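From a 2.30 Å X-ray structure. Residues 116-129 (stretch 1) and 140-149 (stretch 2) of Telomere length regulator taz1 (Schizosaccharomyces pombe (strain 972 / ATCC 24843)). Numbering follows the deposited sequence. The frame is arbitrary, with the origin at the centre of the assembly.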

# COMPACT_ATOMS: atom_id res chain seq x y z
N LYS A 116 -9.76 2.09 6.97
CA LYS A 116 -9.14 0.76 6.91
C LYS A 116 -7.84 0.76 6.10
O LYS A 116 -6.91 0.02 6.40
CB LYS A 116 -10.11 -0.28 6.32
CG LYS A 116 -11.20 -0.72 7.29
CD LYS A 116 -12.14 -1.69 6.58
CE LYS A 116 -13.23 -2.19 7.50
NZ LYS A 116 -14.21 -3.08 6.80
N HIS A 117 -7.78 1.62 5.09
CA HIS A 117 -6.63 1.73 4.21
C HIS A 117 -5.99 0.37 3.86
O HIS A 117 -4.80 0.17 4.06
CB HIS A 117 -5.61 2.69 4.79
CG HIS A 117 -6.21 4.00 5.21
ND1 HIS A 117 -6.77 4.89 4.31
CD2 HIS A 117 -6.34 4.57 6.43
CE1 HIS A 117 -7.21 5.95 4.96
NE2 HIS A 117 -6.97 5.79 6.25
N LEU A 118 -6.81 -0.55 3.37
CA LEU A 118 -6.32 -1.88 3.00
C LEU A 118 -5.17 -1.80 2.03
O LEU A 118 -4.23 -2.57 2.13
CB LEU A 118 -7.43 -2.74 2.41
CG LEU A 118 -8.64 -2.93 3.31
CD1 LEU A 118 -9.70 -3.73 2.57
CD2 LEU A 118 -8.20 -3.63 4.58
N THR A 119 -5.21 -0.86 1.08
CA THR A 119 -4.18 -0.84 0.03
C THR A 119 -2.87 -0.30 0.55
O THR A 119 -1.80 -0.79 0.20
CB THR A 119 -4.59 -0.00 -1.17
OG1 THR A 119 -5.91 -0.37 -1.58
CG2 THR A 119 -3.64 -0.22 -2.33
N LEU A 120 -2.94 0.73 1.38
CA LEU A 120 -1.73 1.26 2.01
C LEU A 120 -1.16 0.18 2.93
O LEU A 120 0.06 -0.04 2.98
CB LEU A 120 -2.06 2.53 2.78
CG LEU A 120 -2.34 3.67 1.83
CD1 LEU A 120 -2.81 4.94 2.56
CD2 LEU A 120 -1.09 3.95 1.03
N ARG A 121 -2.04 -0.53 3.64
CA ARG A 121 -1.57 -1.62 4.48
C ARG A 121 -0.77 -2.63 3.64
O ARG A 121 0.33 -3.06 4.04
CB ARG A 121 -2.72 -2.31 5.19
CG ARG A 121 -2.27 -3.04 6.43
CD ARG A 121 -3.37 -3.87 7.00
NE ARG A 121 -4.57 -3.07 7.18
CZ ARG A 121 -5.73 -3.57 7.55
NH1 ARG A 121 -5.84 -4.86 7.79
NH2 ARG A 121 -6.77 -2.76 7.68
N SER A 122 -1.31 -2.98 2.47
CA SER A 122 -0.64 -3.93 1.59
C SER A 122 0.72 -3.40 1.21
O SER A 122 1.70 -4.12 1.26
CB SER A 122 -1.47 -4.14 0.31
OG SER A 122 -2.66 -4.80 0.65
N ILE A 123 0.77 -2.13 0.79
CA ILE A 123 2.03 -1.58 0.30
C ILE A 123 3.09 -1.53 1.39
O ILE A 123 4.22 -1.95 1.16
CB ILE A 123 1.84 -0.21 -0.35
CG1 ILE A 123 0.88 -0.34 -1.53
CG2 ILE A 123 3.17 0.36 -0.85
CD1 ILE A 123 0.31 0.97 -1.97
N VAL A 124 2.72 -1.03 2.57
CA VAL A 124 3.65 -1.01 3.71
C VAL A 124 4.17 -2.42 4.09
O VAL A 124 5.36 -2.60 4.27
CB VAL A 124 3.01 -0.33 4.96
CG1 VAL A 124 3.97 -0.38 6.15
CG2 VAL A 124 2.62 1.09 4.65
N LEU A 125 3.27 -3.40 4.20
CA LEU A 125 3.68 -4.77 4.54
C LEU A 125 4.56 -5.34 3.44
O LEU A 125 5.53 -6.04 3.72
CB LEU A 125 2.48 -5.69 4.77
CG LEU A 125 1.73 -5.49 6.10
CD1 LEU A 125 0.36 -6.12 6.00
CD2 LEU A 125 2.47 -6.09 7.30
N ASP A 126 4.23 -5.04 2.18
CA ASP A 126 5.02 -5.55 1.06
C ASP A 126 6.43 -5.00 1.16
O ASP A 126 7.39 -5.74 1.04
CB ASP A 126 4.39 -5.17 -0.27
CG ASP A 126 5.14 -5.76 -1.45
OD1 ASP A 126 5.39 -6.98 -1.45
OD2 ASP A 126 5.49 -4.99 -2.37
N ALA A 127 6.55 -3.70 1.40
CA ALA A 127 7.85 -3.08 1.63
C ALA A 127 8.57 -3.75 2.77
O ALA A 127 9.75 -4.09 2.67
CB ALA A 127 7.70 -1.58 1.91
N LEU A 128 7.86 -3.97 3.87
CA LEU A 128 8.49 -4.62 5.01
C LEU A 128 8.95 -6.04 4.71
O LEU A 128 9.91 -6.53 5.31
CB LEU A 128 7.53 -4.65 6.20
CG LEU A 128 7.24 -3.31 6.90
CD1 LEU A 128 6.30 -3.53 8.08
CD2 LEU A 128 8.54 -2.66 7.37
N LEU A 129 8.27 -6.71 3.78
CA LEU A 129 8.59 -8.10 3.46
C LEU A 129 9.72 -8.15 2.45
O LEU A 129 10.45 -9.12 2.39
CB LEU A 129 7.37 -8.82 2.90
CG LEU A 129 6.30 -9.20 3.92
CD1 LEU A 129 4.97 -9.42 3.22
CD2 LEU A 129 6.70 -10.44 4.67
N ASP A 140 10.88 4.15 8.13
CA ASP A 140 9.70 4.86 7.65
C ASP A 140 8.48 3.95 7.45
O ASP A 140 7.34 4.36 7.67
CB ASP A 140 10.03 5.58 6.33
CG ASP A 140 11.14 6.64 6.48
OD1 ASP A 140 11.71 6.77 7.59
OD2 ASP A 140 11.46 7.32 5.48
N ALA A 141 8.71 2.71 7.01
CA ALA A 141 7.61 1.79 6.79
C ALA A 141 7.03 1.31 8.13
O ALA A 141 5.82 1.19 8.28
CB ALA A 141 8.05 0.61 5.93
N LEU A 142 7.89 1.06 9.10
CA LEU A 142 7.40 0.75 10.44
C LEU A 142 6.55 1.88 11.00
O LEU A 142 5.51 1.65 11.61
CB LEU A 142 8.55 0.44 11.38
CG LEU A 142 9.14 -0.94 11.05
CD1 LEU A 142 10.40 -1.22 11.86
CD2 LEU A 142 8.09 -2.01 11.29
N VAL A 143 6.98 3.11 10.77
CA VAL A 143 6.27 4.23 11.38
C VAL A 143 4.91 4.40 10.72
O VAL A 143 3.88 4.50 11.40
CB VAL A 143 7.12 5.52 11.35
CG1 VAL A 143 6.32 6.70 11.87
CG2 VAL A 143 8.38 5.33 12.19
N LEU A 144 4.90 4.38 9.40
CA LEU A 144 3.65 4.44 8.67
C LEU A 144 2.75 3.26 9.05
O LEU A 144 1.53 3.39 9.13
CB LEU A 144 3.94 4.47 7.18
CG LEU A 144 2.75 4.87 6.32
CD1 LEU A 144 2.33 6.29 6.63
CD2 LEU A 144 3.08 4.73 4.84
N PHE A 145 3.35 2.12 9.34
CA PHE A 145 2.56 0.95 9.74
C PHE A 145 1.85 1.19 11.07
O PHE A 145 0.68 0.86 11.22
CB PHE A 145 3.40 -0.34 9.80
CG PHE A 145 2.58 -1.57 10.09
CD1 PHE A 145 1.98 -2.28 9.05
CD2 PHE A 145 2.37 -1.99 11.39
CE1 PHE A 145 1.22 -3.40 9.31
CE2 PHE A 145 1.59 -3.10 11.65
CZ PHE A 145 1.02 -3.81 10.62
N GLU A 146 2.55 1.79 12.03
CA GLU A 146 1.91 2.09 13.32
C GLU A 146 0.78 3.08 13.18
O GLU A 146 -0.23 2.95 13.86
CB GLU A 146 2.91 2.57 14.36
CG GLU A 146 2.44 2.38 15.79
CD GLU A 146 1.84 3.63 16.40
OE1 GLU A 146 1.85 4.69 15.73
OE2 GLU A 146 1.36 3.55 17.55
N GLU A 147 0.93 4.06 12.30
CA GLU A 147 -0.15 4.99 12.01
C GLU A 147 -1.40 4.33 11.42
O GLU A 147 -2.52 4.62 11.86
CB GLU A 147 0.33 6.11 11.08
CG GLU A 147 -0.73 7.17 10.87
CD GLU A 147 -0.96 8.03 12.12
OE1 GLU A 147 -0.02 8.16 12.93
OE2 GLU A 147 -2.08 8.58 12.28
N LEU A 148 -1.21 3.44 10.44
CA LEU A 148 -2.34 2.71 9.87
C LEU A 148 -3.01 1.92 10.98
O LEU A 148 -4.22 1.79 11.01
CB LEU A 148 -1.88 1.76 8.76
CG LEU A 148 -1.21 2.48 7.59
CD1 LEU A 148 -0.62 1.47 6.61
CD2 LEU A 148 -2.26 3.36 6.93
N VAL A 149 -2.21 1.41 11.92
CA VAL A 149 -2.79 0.66 13.03
C VAL A 149 -3.68 1.56 13.89
O VAL A 149 -4.81 1.18 14.24
CB VAL A 149 -1.72 -0.08 13.86
CG1 VAL A 149 -2.34 -0.75 15.07
CG2 VAL A 149 -1.03 -1.11 12.98

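The two helices run roughly antiparallel, at 148° between their directions, with axes 9.4 Å apart at closest approach. No hydrogen bond crosses between them, so shape and apolar packing carry the contact.

V124 is the central bump, its side chain a knob in a hollow formed by A141, L144, F145 and L148. Its short, β-branched shape spreads two methyls across that floor: CG2 reaches L144 CD2 at 3.7 Å and L148 CD1 at 3.8 Å, while CG1 lies 3.7 Å from F145 CB and 3.2 Å from A141 O, a carbonyl already engaged by F145 N within its own helix. The side chain of A141 is only a methyl, which suits the place where the backbones come nearest, V124 CA to A141 CA being 5.7 Å.

One turn along, L128 extends the packing: its CD2 touches A141 CB at 3.6 Å, and both CD1 and CD2 lie 4.0 Å from L142 CD2. L142 starts away from the partner helix, but its long side chain brings its end back. L125 leaves sideways, yet its CD2 comes within 3.6 Å of F145 CE1.

At the other end, the long, branched, apolar L148 side chain reaches H117 and L120 while its CD1 lines V124's hollow: L148 CD2 is 4.0 Å from H117 CB, and CD1 and CD2 are both 4.2 Å from L120 CB.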